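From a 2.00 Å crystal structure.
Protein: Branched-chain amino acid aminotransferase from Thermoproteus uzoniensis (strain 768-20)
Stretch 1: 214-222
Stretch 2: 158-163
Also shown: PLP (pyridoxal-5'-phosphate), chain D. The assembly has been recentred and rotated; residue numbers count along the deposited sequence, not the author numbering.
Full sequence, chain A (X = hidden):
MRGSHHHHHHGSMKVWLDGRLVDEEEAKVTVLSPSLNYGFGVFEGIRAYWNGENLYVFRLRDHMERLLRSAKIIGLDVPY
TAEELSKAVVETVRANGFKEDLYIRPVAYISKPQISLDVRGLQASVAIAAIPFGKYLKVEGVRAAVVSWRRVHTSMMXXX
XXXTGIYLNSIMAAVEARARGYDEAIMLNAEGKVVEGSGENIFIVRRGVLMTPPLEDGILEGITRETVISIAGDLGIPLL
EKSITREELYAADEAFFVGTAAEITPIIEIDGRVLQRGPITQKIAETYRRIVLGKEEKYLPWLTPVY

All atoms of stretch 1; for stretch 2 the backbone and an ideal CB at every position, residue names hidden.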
# COMPACT_ATOMS: atom_id res chain seq x y z
N PRO A 214 2.12 6.92 -17.88
CA PRO A 214 3.29 6.37 -18.38
C PRO A 214 3.38 4.87 -18.23
O PRO A 214 2.61 4.22 -17.55
CB PRO A 214 4.36 7.07 -17.49
CG PRO A 214 3.69 7.21 -16.15
CD PRO A 214 2.31 7.63 -16.59
N LEU A 215 4.40 4.31 -18.82
CA LEU A 215 4.53 2.85 -18.99
C LEU A 215 4.48 2.12 -17.70
O LEU A 215 3.76 1.11 -17.56
CB LEU A 215 5.84 2.54 -19.70
CG LEU A 215 5.84 2.08 -21.16
CD1 LEU A 215 4.92 2.86 -22.04
CD2 LEU A 215 7.25 2.14 -21.72
N GLU A 216 5.13 2.72 -16.71
CA GLU A 216 5.33 2.11 -15.43
C GLU A 216 4.10 2.04 -14.56
O GLU A 216 4.14 1.42 -13.52
CB GLU A 216 6.47 2.83 -14.68
CG GLU A 216 6.38 4.30 -14.52
CD GLU A 216 7.12 5.09 -15.64
OE1 GLU A 216 7.26 4.61 -16.81
OE2 GLU A 216 7.56 6.20 -15.38
N ASP A 217 3.06 2.81 -14.92
CA ASP A 217 1.90 2.95 -14.07
C ASP A 217 0.97 1.70 -14.02
O ASP A 217 0.08 1.64 -13.19
CB ASP A 217 1.12 4.23 -14.34
CG ASP A 217 1.61 5.47 -13.46
OD1 ASP A 217 2.72 5.42 -12.90
OD2 ASP A 217 0.89 6.50 -13.43
N GLY A 218 1.19 0.71 -14.91
CA GLY A 218 0.32 -0.40 -15.00
C GLY A 218 -0.49 -0.47 -16.29
O GLY A 218 -1.38 -1.17 -16.27
N ILE A 219 -0.15 0.27 -17.37
CA ILE A 219 -0.87 0.20 -18.68
C ILE A 219 -0.41 -0.95 -19.55
O ILE A 219 0.68 -1.55 -19.31
CB ILE A 219 -0.78 1.53 -19.49
CG1 ILE A 219 0.69 1.91 -19.81
CG2 ILE A 219 -1.36 2.70 -18.69
CD1 ILE A 219 0.85 2.98 -20.86
N LEU A 220 -1.27 -1.31 -20.50
CA LEU A 220 -0.76 -2.01 -21.64
C LEU A 220 -0.27 -0.91 -22.61
O LEU A 220 -0.94 0.12 -22.75
CB LEU A 220 -1.88 -2.87 -22.20
CG LEU A 220 -1.18 -3.68 -23.29
CD1 LEU A 220 -1.34 -5.14 -22.93
CD2 LEU A 220 -1.61 -3.24 -24.65
N GLU A 221 0.95 -1.08 -23.13
CA GLU A 221 1.60 -0.19 -24.12
C GLU A 221 0.85 -0.24 -25.47
O GLU A 221 1.20 -0.97 -26.32
CB GLU A 221 3.07 -0.54 -24.31
CG GLU A 221 3.81 0.49 -25.20
CD GLU A 221 5.31 0.31 -25.21
OE1 GLU A 221 5.82 -0.70 -24.64
OE2 GLU A 221 6.03 1.14 -25.84
N GLY A 222 -0.20 0.55 -25.64
CA GLY A 222 -1.00 0.45 -26.81
C GLY A 222 -0.20 0.99 -27.98
O GLY A 222 0.59 1.97 -27.85
N UNK A 158 1.58 -9.80 -15.10
CA UNK A 158 2.44 -8.97 -15.95
C UNK A 158 1.63 -8.21 -16.92
O UNK A 158 1.51 -8.57 -18.10
CB UNK A 158 3.48 -9.81 -16.69
N UNK A 159 1.05 -7.11 -16.39
CA UNK A 159 0.10 -6.31 -17.05
C UNK A 159 0.47 -5.78 -18.41
O UNK A 159 -0.37 -5.63 -19.28
CB UNK A 159 -0.24 -5.13 -16.13
N UNK A 160 1.76 -5.61 -18.65
CA UNK A 160 2.23 -5.14 -19.97
C UNK A 160 2.02 -6.22 -21.02
O UNK A 160 2.15 -5.95 -22.14
CB UNK A 160 3.71 -4.74 -19.91
N UNK A 161 1.83 -7.45 -20.62
CA UNK A 161 1.55 -8.48 -21.59
C UNK A 161 0.06 -8.45 -21.86
O UNK A 161 -0.71 -8.34 -20.90
CB UNK A 161 2.01 -9.86 -21.10
N UNK A 162 -0.34 -8.68 -23.11
CA UNK A 162 -1.75 -8.74 -23.51
C UNK A 162 -2.19 -10.15 -23.25
O UNK A 162 -2.37 -11.01 -24.16
CB UNK A 162 -1.97 -8.34 -24.97
N UNK A 163 -2.36 -10.44 -22.00
CA UNK A 163 -2.54 -11.82 -21.57
C UNK A 163 -3.93 -12.09 -21.05
O UNK A 163 -4.44 -11.35 -20.25
CB UNK A 163 -1.51 -12.17 -20.49
N1 PLP D . -5.36 -1.16 -22.80
C2 PLP D . -5.45 -2.46 -22.51
C2A PLP D . -5.68 -2.93 -21.11
C3 PLP D . -5.42 -3.46 -23.57
O3 PLP D . -5.61 -4.80 -23.27
C4 PLP D . -5.24 -2.98 -24.97
C4A PLP D . -5.17 -3.93 -26.16
C5 PLP D . -5.12 -1.51 -25.15
C6 PLP D . -5.20 -0.68 -23.99
C5A PLP D . -5.00 -0.81 -26.47
O4P PLP D . -3.92 -1.27 -27.21
P PLP D . -3.94 -1.07 -28.77
O1P PLP D . -5.20 -1.76 -29.39
O2P PLP D . -3.75 0.37 -29.02
O3P PLP D . -2.79 -1.85 -29.36

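Position 158 begins a type I beta turn that runs to position 161, and its ideal CB has nothing of stretch 1 within 5.5 Å. Stretch 1 therefore sets no requirement, while a phi of -91° is open to most residues and lies within reach of proline. The residue is P158; its carbonyl O accepts the turn's hydrogen bond from the backbone N of position 161, at 2.8 Å.

At position 159 the CA-to-CB bond points toward stretch 1, and the ideal CB lies 4.1 Å from G218 O and 4.9 Å from I219 O. With so little distance to span, a compact side chain suits: alanine, valine or threonine, the last perhaps using its hydroxyl near these carbonyls. The deposited residue is V159. Its CG2 comes 4.0 Å from G218 O, a packing contact rather than a hydrogen bond.

Position 160 sits where the two stretches come close, its CA 4.6 Å from that of L220. CA-to-CB points away from stretch 1, although the ideal CB is still 4.4 Å from I219 O. A small residue would add little; a long, flexible one could turn back along L215, I219 and E221, so methionine, lysine or glutamine are all plausible, lysine also suiting the E221 carboxylate. M160 is found, with chi1 m and chi2 t. Its CG lies 3.9 Å from I219 O, its SD 4.2 Å from L215 O, and its CE 4.5 Å from E221 OE1, so one unbranched chain touches three residues without needing a polar partner.

Position 161 closes the turn. Its CA-to-CB bond points away from stretch 1, which leaves the choice broad; A161 is small and adds little, although its backbone C packs 3.7 Å from L220 CD1.

At position 162 CA-to-CB runs sideways, with the ideal CB 3.8 Å from L220 CD1. The first carbons should be aliphatic to pack against that methyl, but the cofactor supplies the stronger clue: PLP C4A lies beyond, within reach of a long side chain. Leucine or methionine could satisfy the packing, yet only lysine among the standard residues offers a side-chain primary amine that can bond to the aldehyde carbon of PLP. K162 packs and bonds, its CB 3.7 Å from L220 CD1 and its NZ covalently bonded to PLP C4A at 1.4 Å, as expected in an aminotransferase.

Position 163 has no stretch 1 atom within 5.5 Å of its ideal CB, so many residues would fit; it is A163.

Stretch 2 158-163: PVMAKA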
# COMPACT_ATOMS: atom_id res chain seq x y z
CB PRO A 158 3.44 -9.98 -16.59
CG PRO A 158 2.86 -11.25 -16.39
CD PRO A 158 1.85 -11.21 -15.31
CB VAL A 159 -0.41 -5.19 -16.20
CG1 VAL A 159 -1.40 -5.82 -15.28
CG2 VAL A 159 0.70 -4.46 -15.47
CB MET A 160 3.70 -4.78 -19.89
CG MET A 160 3.90 -3.62 -18.89
SD MET A 160 5.35 -2.55 -18.90
CE MET A 160 5.77 -2.65 -20.63
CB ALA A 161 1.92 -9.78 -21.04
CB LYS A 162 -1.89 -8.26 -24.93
CG LYS A 162 -3.31 -7.77 -25.21
CD LYS A 162 -3.33 -6.89 -26.52
CE LYS A 162 -4.68 -6.38 -26.85
NZ LYS A 162 -5.05 -5.33 -25.84
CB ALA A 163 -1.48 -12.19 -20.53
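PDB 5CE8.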